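Local coordinates for diphthine synthase (Aeropyrum pernix, PDB 1WDE), which probably transfers methyl groups from S-adenosyl-L-methionine to the modified histidine of translation elongation factor 2, forming diphthine on the way to diphthamide, at residues V150-Y160 against L190-E201; L207-L215 against V226-L235. All coordinates share one frame; numbering follows the deposited sequence.

Read from the N terminus, contact 1 comes first: the chain leaves helix 153-165, runs through strand 168-173 and returns as helix 184-202, and the packing of 150-160 on 190-201 closes that excursion. Contact 2 opens only after contact 1 has closed, so the two follow in series, neither nested nor crossed. It is the more local closure, the hairpin of strands 213-217 and 225-229 together with the 3-10 turn before it and the start of helix 232-236 after it. Their centres lie about 16 Å apart, yet they touch directly, the Asp195 carboxylate meeting the backbone at Leu208. The helix pair is thereby tied to the 3-10 turn that leads into strand 213-217, one strand in from the edge of the mixed sheet.

Contact 1: V150-Y160 against L190-E201; sequences VTPISVARRIY and LLLEADREYARE
Tyr160 and Asp195 make the polar link between helix segments 153-160 and 190-201, whose axes cross at -82° with a closest approach of 8.3 Å. The phenol donates from Tyr160 OH to Asp195 OD1 over a very short 2.5 Å, with Asp195 OD1 in the plane of the Tyr160 ring, at its edge. Asp195 holds its CG opposite the backbone N (chi1 -174°), which brings the carboxylate to the phenol. Alongside, the Tyr198 ring is a knob in a hole formed by Ile153, Ala156, Arg157 and Tyr160. Arg157 CB covers one face of it, 4.2 Å from the centroid, while Tyr160 CE1 sits at its edge. Ile153 makes the reciprocal knob among Ala194, Glu197, Tyr198 and Glu201, its CG2 3.7 Å from Tyr198 CD1. Toward the start of helix 153-160, the N-cap Pro152 sets its ring against Leu190 and Ala194, with CD 3.5 Å from Leu190 CG. Ile159 and Leu191 meet tip to tip through their methyl groups. Farther out, Glu292, near the C terminus, is hydrogen-bonded to Tyr198 OH and forms a salt bridge with Arg157, and Tyr290 stacks on Tyr160. Leu208 N binds Asp195 OD2 and Leu207 N binds Tyr160 OH. With each carboxylate oxygen accepting a bond, the buried Asp195 is probably stabilised as an anion, its charge shared between the phenol and a backbone amide.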
loop_
_atom_site.group_PDB
_atom_site.type_symbol
_atom_site.label_atom_id
_atom_site.label_comp_id
_atom_site.label_asym_id
_atom_site.label_seq_id
_atom_site.Cartn_x
_atom_site.Cartn_y
_atom_site.Cartn_z
ATOM N N VAL A 150 4.780 14.151 -11.921
ATOM C CA VAL A 150 3.727 13.538 -12.715
ATOM C C VAL A 150 2.321 13.739 -12.165
ATOM O O VAL A 150 2.068 13.539 -10.972
ATOM C CB VAL A 150 3.957 12.015 -12.860
ATOM C CG1 VAL A 150 2.836 11.397 -13.680
ATOM C CG2 VAL A 150 5.302 11.746 -13.510
ATOM N N THR A 151 1.414 14.147 -13.049
ATOM C CA THR A 151 0.010 14.319 -12.688
ATOM C C THR A 151 -0.559 12.931 -12.955
ATOM O O THR A 151 -0.566 12.461 -14.090
ATOM C CB THR A 151 -0.681 15.359 -13.585
ATOM O OG1 THR A 151 -0.109 16.653 -13.339
ATOM C CG2 THR A 151 -2.178 15.402 -13.299
ATOM N N PRO A 152 -1.022 12.251 -11.904
ATOM C CA PRO A 152 -1.590 10.897 -11.968
ATOM C C PRO A 152 -2.911 10.695 -12.716
ATOM O O PRO A 152 -3.904 10.347 -12.098
ATOM C CB PRO A 152 -1.702 10.514 -10.492
ATOM C CG PRO A 152 -2.007 11.812 -9.836
ATOM C CD PRO A 152 -1.049 12.770 -10.522
ATOM N N ILE A 153 -2.927 10.897 -14.033
ATOM C CA ILE A 153 -4.160 10.721 -14.802
ATOM C C ILE A 153 -4.567 9.241 -14.918
ATOM O O ILE A 153 -5.736 8.885 -14.754
ATOM C CB ILE A 153 -4.019 11.348 -16.214
ATOM C CG1 ILE A 153 -3.823 12.861 -16.081
ATOM C CG2 ILE A 153 -5.262 11.085 -17.035
ATOM C CD1 ILE A 153 -3.682 13.582 -17.413
ATOM N N SER A 154 -3.610 8.371 -15.201
ATOM C CA SER A 154 -3.953 6.962 -15.306
ATOM C C SER A 154 -4.415 6.470 -13.932
ATOM O O SER A 154 -5.245 5.572 -13.840
ATOM C CB SER A 154 -2.755 6.158 -15.792
ATOM O OG SER A 154 -1.724 6.200 -14.832
ATOM N N VAL A 155 -3.893 7.074 -12.863
ATOM C CA VAL A 155 -4.283 6.676 -11.516
ATOM C C VAL A 155 -5.748 7.011 -11.227
ATOM O O VAL A 155 -6.466 6.196 -10.633
ATOM C CB VAL A 155 -3.382 7.332 -10.459
ATOM C CG1 VAL A 155 -4.064 7.301 -9.089
ATOM C CG2 VAL A 155 -2.064 6.577 -10.399
ATOM N N ALA A 156 -6.193 8.198 -11.653
ATOM C CA ALA A 156 -7.583 8.607 -11.443
ATOM C C ALA A 156 -8.476 7.608 -12.175
ATOM O O ALA A 156 -9.438 7.099 -11.611
ATOM C CB ALA A 156 -7.822 10.038 -11.970
ATOM N N ARG A 157 -8.151 7.321 -13.434
ATOM C CA ARG A 157 -8.936 6.354 -14.198
ATOM C C ARG A 157 -9.071 4.991 -13.504
ATOM O O ARG A 157 -10.145 4.410 -13.514
ATOM C CB ARG A 157 -8.340 6.147 -15.592
ATOM C CG ARG A 157 -8.995 5.013 -16.388
ATOM C CD ARG A 157 -8.628 5.122 -17.859
ATOM N NE ARG A 157 -9.156 4.033 -18.669
ATOM C CZ ARG A 157 -8.560 2.854 -18.824
ATOM N NH1 ARG A 157 -7.407 2.596 -18.215
ATOM N NH2 ARG A 157 -9.099 1.943 -19.621
ATOM N N ARG A 158 -7.997 4.466 -12.911
ATOM C CA ARG A 158 -8.122 3.160 -12.269
ATOM C C ARG A 158 -9.116 3.237 -11.111
ATOM O O ARG A 158 -9.818 2.264 -10.792
ATOM C CB ARG A 158 -6.755 2.640 -11.797
ATOM C CG ARG A 158 -5.806 2.277 -12.941
ATOM C CD ARG A 158 -4.708 1.312 -12.459
ATOM N NE ARG A 158 -5.275 0.054 -11.958
ATOM C CZ ARG A 158 -4.794 -0.627 -10.912
ATOM N NH1 ARG A 158 -3.727 -0.184 -10.253
ATOM N NH2 ARG A 158 -5.401 -1.732 -10.493
ATOM N N ILE A 159 -9.210 4.399 -10.485
ATOM C CA ILE A 159 -10.158 4.539 -9.395
ATOM C C ILE A 159 -11.563 4.463 -9.979
ATOM O O ILE A 159 -12.421 3.774 -9.429
ATOM C CB ILE A 159 -9.971 5.866 -8.639
ATOM C CG1 ILE A 159 -8.590 5.877 -7.967
ATOM C CG2 ILE A 159 -11.091 6.034 -7.609
ATOM C CD1 ILE A 159 -8.250 7.222 -7.261
ATOM N N TYR A 160 -11.813 5.156 -11.093
ATOM C CA TYR A 160 -13.148 5.069 -11.692
ATOM C C TYR A 160 -13.449 3.624 -12.152
ATOM O O TYR A 160 -14.589 3.178 -12.113
ATOM C CB TYR A 160 -13.287 6.025 -12.885
ATOM C CG TYR A 160 -13.385 7.489 -12.500
ATOM C CD1 TYR A 160 -12.311 8.353 -12.689
ATOM C CD2 TYR A 160 -14.575 8.016 -11.986
ATOM C CE1 TYR A 160 -12.416 9.725 -12.378
ATOM C CE2 TYR A 160 -14.691 9.367 -11.675
ATOM C CZ TYR A 160 -13.609 10.216 -11.875
ATOM O OH TYR A 160 -13.729 11.556 -11.600
ATOM N N LEU A 190 -3.101 16.460 -5.422
ATOM C CA LEU A 190 -2.598 16.201 -6.757
ATOM C C LEU A 190 -3.495 15.172 -7.453
ATOM O O LEU A 190 -3.610 15.173 -8.673
ATOM C CB LEU A 190 -1.149 15.698 -6.703
ATOM C CG LEU A 190 -0.545 15.231 -8.038
ATOM C CD1 LEU A 190 -0.616 16.354 -9.091
ATOM C CD2 LEU A 190 0.895 14.787 -7.800
ATOM N N LEU A 191 -4.123 14.296 -6.676
ATOM C CA LEU A 191 -5.038 13.293 -7.250
ATOM C C LEU A 191 -6.224 14.067 -7.849
ATOM O O LEU A 191 -6.650 13.812 -8.974
ATOM C CB LEU A 191 -5.561 12.357 -6.154
ATOM C CG LEU A 191 -6.121 10.950 -6.459
ATOM C CD1 LEU A 191 -7.281 10.645 -5.506
ATOM C CD2 LEU A 191 -6.569 10.831 -7.883
ATOM N N LEU A 192 -6.752 15.022 -7.088
ATOM C CA LEU A 192 -7.893 15.805 -7.565
ATOM C C LEU A 192 -7.502 16.661 -8.767
ATOM O O LEU A 192 -8.309 16.868 -9.672
ATOM C CB LEU A 192 -8.472 16.649 -6.424
ATOM C CG LEU A 192 -9.005 15.801 -5.257
ATOM C CD1 LEU A 192 -9.574 16.691 -4.162
ATOM C CD2 LEU A 192 -10.098 14.849 -5.787
ATOM N N GLU A 193 -6.263 17.150 -8.796
ATOM C CA GLU A 193 -5.844 17.927 -9.956
ATOM C C GLU A 193 -5.832 16.981 -11.159
ATOM O O GLU A 193 -6.220 17.377 -12.256
ATOM C CB GLU A 193 -4.454 18.545 -9.749
ATOM C CG GLU A 193 -3.848 19.142 -11.026
ATOM C CD GLU A 193 -4.757 20.165 -11.697
ATOM O OE1 GLU A 193 -4.473 20.544 -12.856
ATOM O OE2 GLU A 193 -5.751 20.593 -11.067
ATOM N N ALA A 194 -5.401 15.731 -10.943
ATOM C CA ALA A 194 -5.368 14.721 -12.014
ATOM C C ALA A 194 -6.780 14.406 -12.487
ATOM O O ALA A 194 -7.028 14.205 -13.677
ATOM C CB ALA A 194 -4.695 13.406 -11.508
ATOM N N ASP A 195 -7.708 14.342 -11.541
ATOM C CA ASP A 195 -9.093 14.053 -11.866
ATOM C C ASP A 195 -9.686 15.126 -12.762
ATOM O O ASP A 195 -10.374 14.817 -13.731
ATOM C CB ASP A 195 -9.912 13.930 -10.584
ATOM C CG ASP A 195 -11.339 13.472 -10.845
ATOM O OD1 ASP A 195 -11.558 12.680 -11.798
ATOM O OD2 ASP A 195 -12.240 13.885 -10.080
ATOM N N ARG A 196 -9.416 16.392 -12.445
ATOM C CA ARG A 196 -9.947 17.485 -13.251
ATOM C C ARG A 196 -9.366 17.460 -14.659
ATOM O O ARG A 196 -10.058 17.768 -15.633
ATOM C CB ARG A 196 -9.679 18.835 -12.581
ATOM C CG ARG A 196 -10.555 19.093 -11.359
ATOM C CD ARG A 196 -10.434 20.532 -10.851
ATOM N NE ARG A 196 -9.113 20.844 -10.302
ATOM C CZ ARG A 196 -8.688 20.486 -9.091
ATOM N NH1 ARG A 196 -7.470 20.832 -8.703
ATOM N NH2 ARG A 196 -9.474 19.799 -8.267
ATOM N N GLU A 197 -8.097 17.087 -14.761
ATOM C CA GLU A 197 -7.426 16.995 -16.048
ATOM C C GLU A 197 -7.992 15.802 -16.811
ATOM O O GLU A 197 -8.274 15.904 -18.004
ATOM C CB GLU A 197 -5.928 16.805 -15.833
ATOM C CG GLU A 197 -5.057 17.473 -16.866
ATOM C CD GLU A 197 -3.621 17.603 -16.399
ATOM O OE1 GLU A 197 -3.377 18.348 -15.420
ATOM O OE2 GLU A 197 -2.740 16.953 -17.002
ATOM N N TYR A 198 -8.160 14.675 -16.117
ATOM C CA TYR A 198 -8.697 13.460 -16.733
ATOM C C TYR A 198 -10.155 13.577 -17.184
ATOM O O TYR A 198 -10.489 13.214 -18.315
ATOM C CB TYR A 198 -8.550 12.264 -15.778
ATOM C CG TYR A 198 -9.237 11.001 -16.273
ATOM C CD1 TYR A 198 -8.878 10.413 -17.491
ATOM C CD2 TYR A 198 -10.262 10.407 -15.531
ATOM C CE1 TYR A 198 -9.530 9.262 -17.957
ATOM C CE2 TYR A 198 -10.921 9.262 -15.984
ATOM C CZ TYR A 198 -10.550 8.698 -17.196
ATOM O OH TYR A 198 -11.208 7.579 -17.647
ATOM N N ALA A 199 -11.026 14.077 -16.315
ATOM C CA ALA A 199 -12.438 14.221 -16.671
ATOM C C ALA A 199 -12.573 15.154 -17.877
ATOM O O ALA A 199 -13.431 14.960 -18.740
ATOM C CB ALA A 199 -13.226 14.771 -15.486
ATOM N N ARG A 200 -11.713 16.164 -17.925
ATOM C CA ARG A 200 -11.708 17.120 -19.026
ATOM C C ARG A 200 -11.554 16.393 -20.366
ATOM O O ARG A 200 -12.366 16.575 -21.269
ATOM C CB ARG A 200 -10.556 18.119 -18.853
ATOM C CG ARG A 200 -10.515 19.202 -19.921
ATOM C CD ARG A 200 -9.127 19.807 -20.075
ATOM N NE ARG A 200 -9.046 20.625 -21.282
ATOM C CZ ARG A 200 -7.911 21.033 -21.840
ATOM N NH1 ARG A 200 -6.747 20.700 -21.299
ATOM N NH2 ARG A 200 -7.941 21.770 -22.944
ATOM N N GLU A 201 -10.511 15.571 -20.481
ATOM C CA GLU A 201 -10.235 14.815 -21.702
ATOM C C GLU A 201 -11.148 13.605 -21.903
ATOM O O GLU A 201 -11.272 13.092 -23.017
ATOM C CB GLU A 201 -8.782 14.329 -21.710
ATOM C CG GLU A 201 -8.457 13.323 -20.609
ATOM C CD GLU A 201 -7.040 12.767 -20.707
ATOM O OE1 GLU A 201 -6.765 11.989 -21.646
ATOM O OE2 GLU A 201 -6.199 13.112 -19.847
#

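Contact 2: L207-L215 against V226-L235; sequences LLARLPSVL and VLYWSSLERL
Ser213 and Trp229 exchange two backbone hydrogen bonds, and Leu215 and Leu227 another two; the straightest, Leu215 N to Leu227 O, has an N-H...O angle of 175°. Val214 and Tyr228 between them form the non-hydrogen-bonded pair. Where the strands end, the polar contacts continue: Glu233 N reaches Ala209 O at 2.9 Å, on a lone pair in the carbonyl plane, Leu232 N binds Leu211 O weakly, and one water donates to both Arg210 O and Ser230 O. Ser231 caps the following helix, its OG accepting from Arg234 N. This is an antiparallel beta hairpin at the edge of the mixed sheet, with strand 225-229 outermost in the chain and Val214 bonded through its backbone to Val248 on the inner side. On the face of Ser213, Leu215 and Trp229, the indole lies beside Leu215, whose CB is 3.8 Å from Trp229 CD1, while Leu235 CD1 sits over the centre of the indole. Leu232 turns its CG away from the carbonyl carbon (chi1 -81°) and wedges between Leu208 O and Ser213, its CD2 only 3.4 Å from Ser213 CB, a tight fit. With an alanine at Leu232, both methyls would be gone, and a gap would probably open between Leu208 O and Ser213, whose buried OG already has no polar partner. On the side of Val214 and Tyr228, Val214 CG1 presses on Val226 CG1 at 3.5 Å, and ahead of the strand Pro212 CB lies 3.4 Å from Tyr228 OH, which bonds to Glu272 O.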
loop_
_atom_site.group_PDB
_atom_site.type_symbol
_atom_site.label_atom_id
_atom_site.label_comp_id
_atom_site.label_asym_id
_atom_site.label_seq_id
_atom_site.Cartn_x
_atom_site.Cartn_y
_atom_site.Cartn_z
ATOM N N LEU A 207 -15.373 13.944 -10.610
ATOM C CA LEU A 207 -16.175 13.468 -9.485
ATOM C C LEU A 207 -15.481 12.992 -8.222
ATOM O O LEU A 207 -16.114 12.911 -7.181
ATOM C CB LEU A 207 -17.113 12.351 -9.969
ATOM C CG LEU A 207 -18.060 12.753 -11.100
ATOM C CD1 LEU A 207 -18.657 11.515 -11.712
ATOM C CD2 LEU A 207 -19.138 13.695 -10.558
ATOM N N LEU A 208 -14.202 12.661 -8.303
ATOM C CA LEU A 208 -13.503 12.152 -7.123
ATOM C C LEU A 208 -13.532 13.027 -5.863
ATOM O O LEU A 208 -13.652 12.505 -4.746
ATOM C CB LEU A 208 -12.052 11.798 -7.501
ATOM C CG LEU A 208 -11.891 10.812 -8.682
ATOM C CD1 LEU A 208 -10.402 10.412 -8.838
ATOM C CD2 LEU A 208 -12.717 9.539 -8.431
ATOM N N ALA A 209 -13.448 14.348 -6.027
ATOM C CA ALA A 209 -13.443 15.256 -4.876
ATOM C C ALA A 209 -14.687 15.087 -4.020
ATOM O O ALA A 209 -14.650 15.234 -2.792
ATOM C CB ALA A 209 -13.331 16.703 -5.362
ATOM N N ARG A 210 -15.788 14.748 -4.675
ATOM C CA ARG A 210 -17.079 14.553 -4.019
ATOM C C ARG A 210 -17.307 13.196 -3.331
ATOM O O ARG A 210 -18.325 12.989 -2.661
ATOM C CB ARG A 210 -18.192 14.780 -5.028
ATOM C CG ARG A 210 -18.372 16.235 -5.455
ATOM C CD ARG A 210 -19.833 16.441 -5.830
ATOM N NE ARG A 210 -20.111 16.037 -7.192
ATOM C CZ ARG A 210 -21.290 15.618 -7.640
ATOM N NH1 ARG A 210 -22.342 15.514 -6.834
ATOM N NH2 ARG A 210 -21.425 15.350 -8.920
ATOM N N LEU A 211 -16.382 12.263 -3.509
ATOM C CA LEU A 211 -16.518 10.955 -2.867
ATOM C C LEU A 211 -16.011 10.948 -1.436
ATOM O O LEU A 211 -15.023 11.608 -1.133
ATOM C CB LEU A 211 -15.698 9.915 -3.625
ATOM C CG LEU A 211 -16.130 9.596 -5.049
ATOM C CD1 LEU A 211 -15.057 8.747 -5.725
ATOM C CD2 LEU A 211 -17.479 8.878 -4.980
ATOM N N PRO A 212 -16.672 10.185 -0.549
ATOM C CA PRO A 212 -16.249 10.086 0.845
ATOM C C PRO A 212 -15.018 9.177 0.794
ATOM O O PRO A 212 -14.737 8.547 -0.241
ATOM C CB PRO A 212 -17.439 9.406 1.528
ATOM C CG PRO A 212 -17.942 8.482 0.453
ATOM C CD PRO A 212 -17.904 9.401 -0.779
ATOM N N SER A 213 -14.276 9.111 1.885
ATOM C CA SER A 213 -13.089 8.267 1.916
ATOM C C SER A 213 -12.732 7.990 3.355
ATOM O O SER A 213 -13.227 8.660 4.263
ATOM C CB SER A 213 -11.921 8.949 1.190
ATOM O OG SER A 213 -11.529 10.149 1.853
ATOM N N VAL A 214 -11.884 6.989 3.567
ATOM C CA VAL A 214 -11.484 6.620 4.912
ATOM C C VAL A 214 -9.965 6.718 4.945
ATOM O O VAL A 214 -9.285 6.234 4.044
ATOM C CB VAL A 214 -11.934 5.167 5.246
ATOM C CG1 VAL A 214 -11.860 4.920 6.750
ATOM C CG2 VAL A 214 -13.362 4.928 4.734
ATOM N N LEU A 215 -9.451 7.366 5.979
ATOM C CA LEU A 215 -8.016 7.544 6.164
ATOM C C LEU A 215 -7.664 6.577 7.294
ATOM O O LEU A 215 -8.230 6.660 8.380
ATOM C CB LEU A 215 -7.712 8.996 6.575
ATOM C CG LEU A 215 -6.213 9.307 6.765
ATOM C CD1 LEU A 215 -5.507 9.307 5.416
ATOM C CD2 LEU A 215 -6.056 10.674 7.431
ATOM N N VAL A 226 -8.959 4.837 12.420
ATOM C CA VAL A 226 -9.804 4.864 11.218
ATOM C C VAL A 226 -10.627 6.153 11.255
ATOM O O VAL A 226 -11.489 6.324 12.119
ATOM C CB VAL A 226 -10.737 3.651 11.193
ATOM C CG1 VAL A 226 -11.745 3.759 10.014
ATOM C CG2 VAL A 226 -9.909 2.374 11.094
ATOM N N LEU A 227 -10.344 7.043 10.309
ATOM C CA LEU A 227 -11.001 8.336 10.230
ATOM C C LEU A 227 -11.841 8.496 8.973
ATOM O O LEU A 227 -11.344 8.404 7.849
ATOM C CB LEU A 227 -9.956 9.453 10.272
ATOM C CG LEU A 227 -9.046 9.585 11.500
ATOM C CD1 LEU A 227 -9.887 9.431 12.764
ATOM C CD2 LEU A 227 -7.947 8.540 11.463
ATOM N N TYR A 228 -13.122 8.753 9.177
ATOM C CA TYR A 228 -14.037 8.938 8.067
ATOM C C TYR A 228 -13.977 10.379 7.578
ATOM O O TYR A 228 -14.058 11.315 8.382
ATOM C CB TYR A 228 -15.465 8.621 8.506
ATOM C CG TYR A 228 -16.475 8.825 7.407
ATOM C CD1 TYR A 228 -16.661 7.861 6.431
ATOM C CD2 TYR A 228 -17.250 9.985 7.343
ATOM C CE1 TYR A 228 -17.595 8.031 5.417
ATOM C CE2 TYR A 228 -18.192 10.170 6.324
ATOM C CZ TYR A 228 -18.358 9.180 5.365
ATOM O OH TYR A 228 -19.300 9.309 4.368
ATOM N N TRP A 229 -13.809 10.550 6.269
ATOM C CA TRP A 229 -13.786 11.879 5.662
ATOM C C TRP A 229 -14.965 11.972 4.697
ATOM O O TRP A 229 -15.018 11.252 3.689
ATOM C CB TRP A 229 -12.451 12.125 4.943
ATOM C CG TRP A 229 -11.352 12.391 5.922
ATOM C CD1 TRP A 229 -10.621 11.461 6.620
ATOM C CD2 TRP A 229 -10.957 13.673 6.436
ATOM N NE1 TRP A 229 -9.808 12.087 7.539
ATOM C CE2 TRP A 229 -9.990 13.442 7.446
ATOM C CE3 TRP A 229 -11.330 14.995 6.145
ATOM C CZ2 TRP A 229 -9.390 14.485 8.163
ATOM C CZ3 TRP A 229 -10.728 16.032 6.863
ATOM C CH2 TRP A 229 -9.770 15.766 7.858
ATOM N N SER A 230 -15.902 12.873 5.002
ATOM C CA SER A 230 -17.110 13.034 4.194
ATOM C C SER A 230 -16.862 13.268 2.711
ATOM O O SER A 230 -17.725 12.973 1.899
ATOM C CB SER A 230 -18.001 14.155 4.786
ATOM O OG SER A 230 -17.359 15.419 4.724
ATOM N N SER A 231 -15.687 13.785 2.349
ATOM C CA SER A 231 -15.350 14.023 0.940
ATOM C C SER A 231 -13.827 14.101 0.793
ATOM O O SER A 231 -13.132 14.512 1.723
ATOM C CB SER A 231 -15.964 15.348 0.450
ATOM O OG SER A 231 -15.277 16.460 1.015
ATOM N N LEU A 232 -13.306 13.725 -0.369
ATOM C CA LEU A 232 -11.865 13.785 -0.594
ATOM C C LEU A 232 -11.478 15.267 -0.694
ATOM O O LEU A 232 -10.338 15.648 -0.448
ATOM C CB LEU A 232 -11.476 13.046 -1.891
ATOM C CG LEU A 232 -11.352 11.514 -1.805
ATOM C CD1 LEU A 232 -11.072 10.925 -3.186
ATOM C CD2 LEU A 232 -10.221 11.145 -0.823
ATOM N N GLU A 233 -12.440 16.103 -1.071
ATOM C CA GLU A 233 -12.201 17.546 -1.173
ATOM C C GLU A 233 -11.768 18.036 0.217
ATOM O O GLU A 233 -10.783 18.756 0.360
ATOM C CB GLU A 233 -13.494 18.243 -1.607
ATOM C CG GLU A 233 -13.396 19.740 -1.814
ATOM C CD GLU A 233 -12.397 20.109 -2.875
ATOM O OE1 GLU A 233 -11.373 20.729 -2.523
ATOM O OE2 GLU A 233 -12.625 19.777 -4.059
ATOM N N ARG A 234 -12.514 17.635 1.237
ATOM C CA ARG A 234 -12.204 18.020 2.610
ATOM C C ARG A 234 -10.833 17.515 3.051
ATOM O O ARG A 234 -10.086 18.228 3.710
ATOM C CB ARG A 234 -13.262 17.476 3.579
ATOM C CG ARG A 234 -14.562 18.262 3.605
ATOM C CD ARG A 234 -15.345 17.950 4.868
ATOM N NE ARG A 234 -14.566 18.263 6.063
ATOM C CZ ARG A 234 -14.949 17.988 7.305
ATOM N NH1 ARG A 234 -16.110 17.386 7.531
ATOM N NH2 ARG A 234 -14.168 18.317 8.327
ATOM N N LEU A 235 -10.505 16.279 2.697
ATOM C CA LEU A 235 -9.225 15.700 3.082
ATOM C C LEU A 235 -8.068 16.369 2.384
ATOM O O LEU A 235 -6.999 16.525 2.970
ATOM C CB LEU A 235 -9.202 14.201 2.756
ATOM C CG LEU A 235 -7.939 13.393 3.073
ATOM C CD1 LEU A 235 -7.543 13.579 4.540
ATOM C CD2 LEU A 235 -8.229 11.912 2.790
HETATM O O HOH W 1 -19.150 13.301 -0.322
#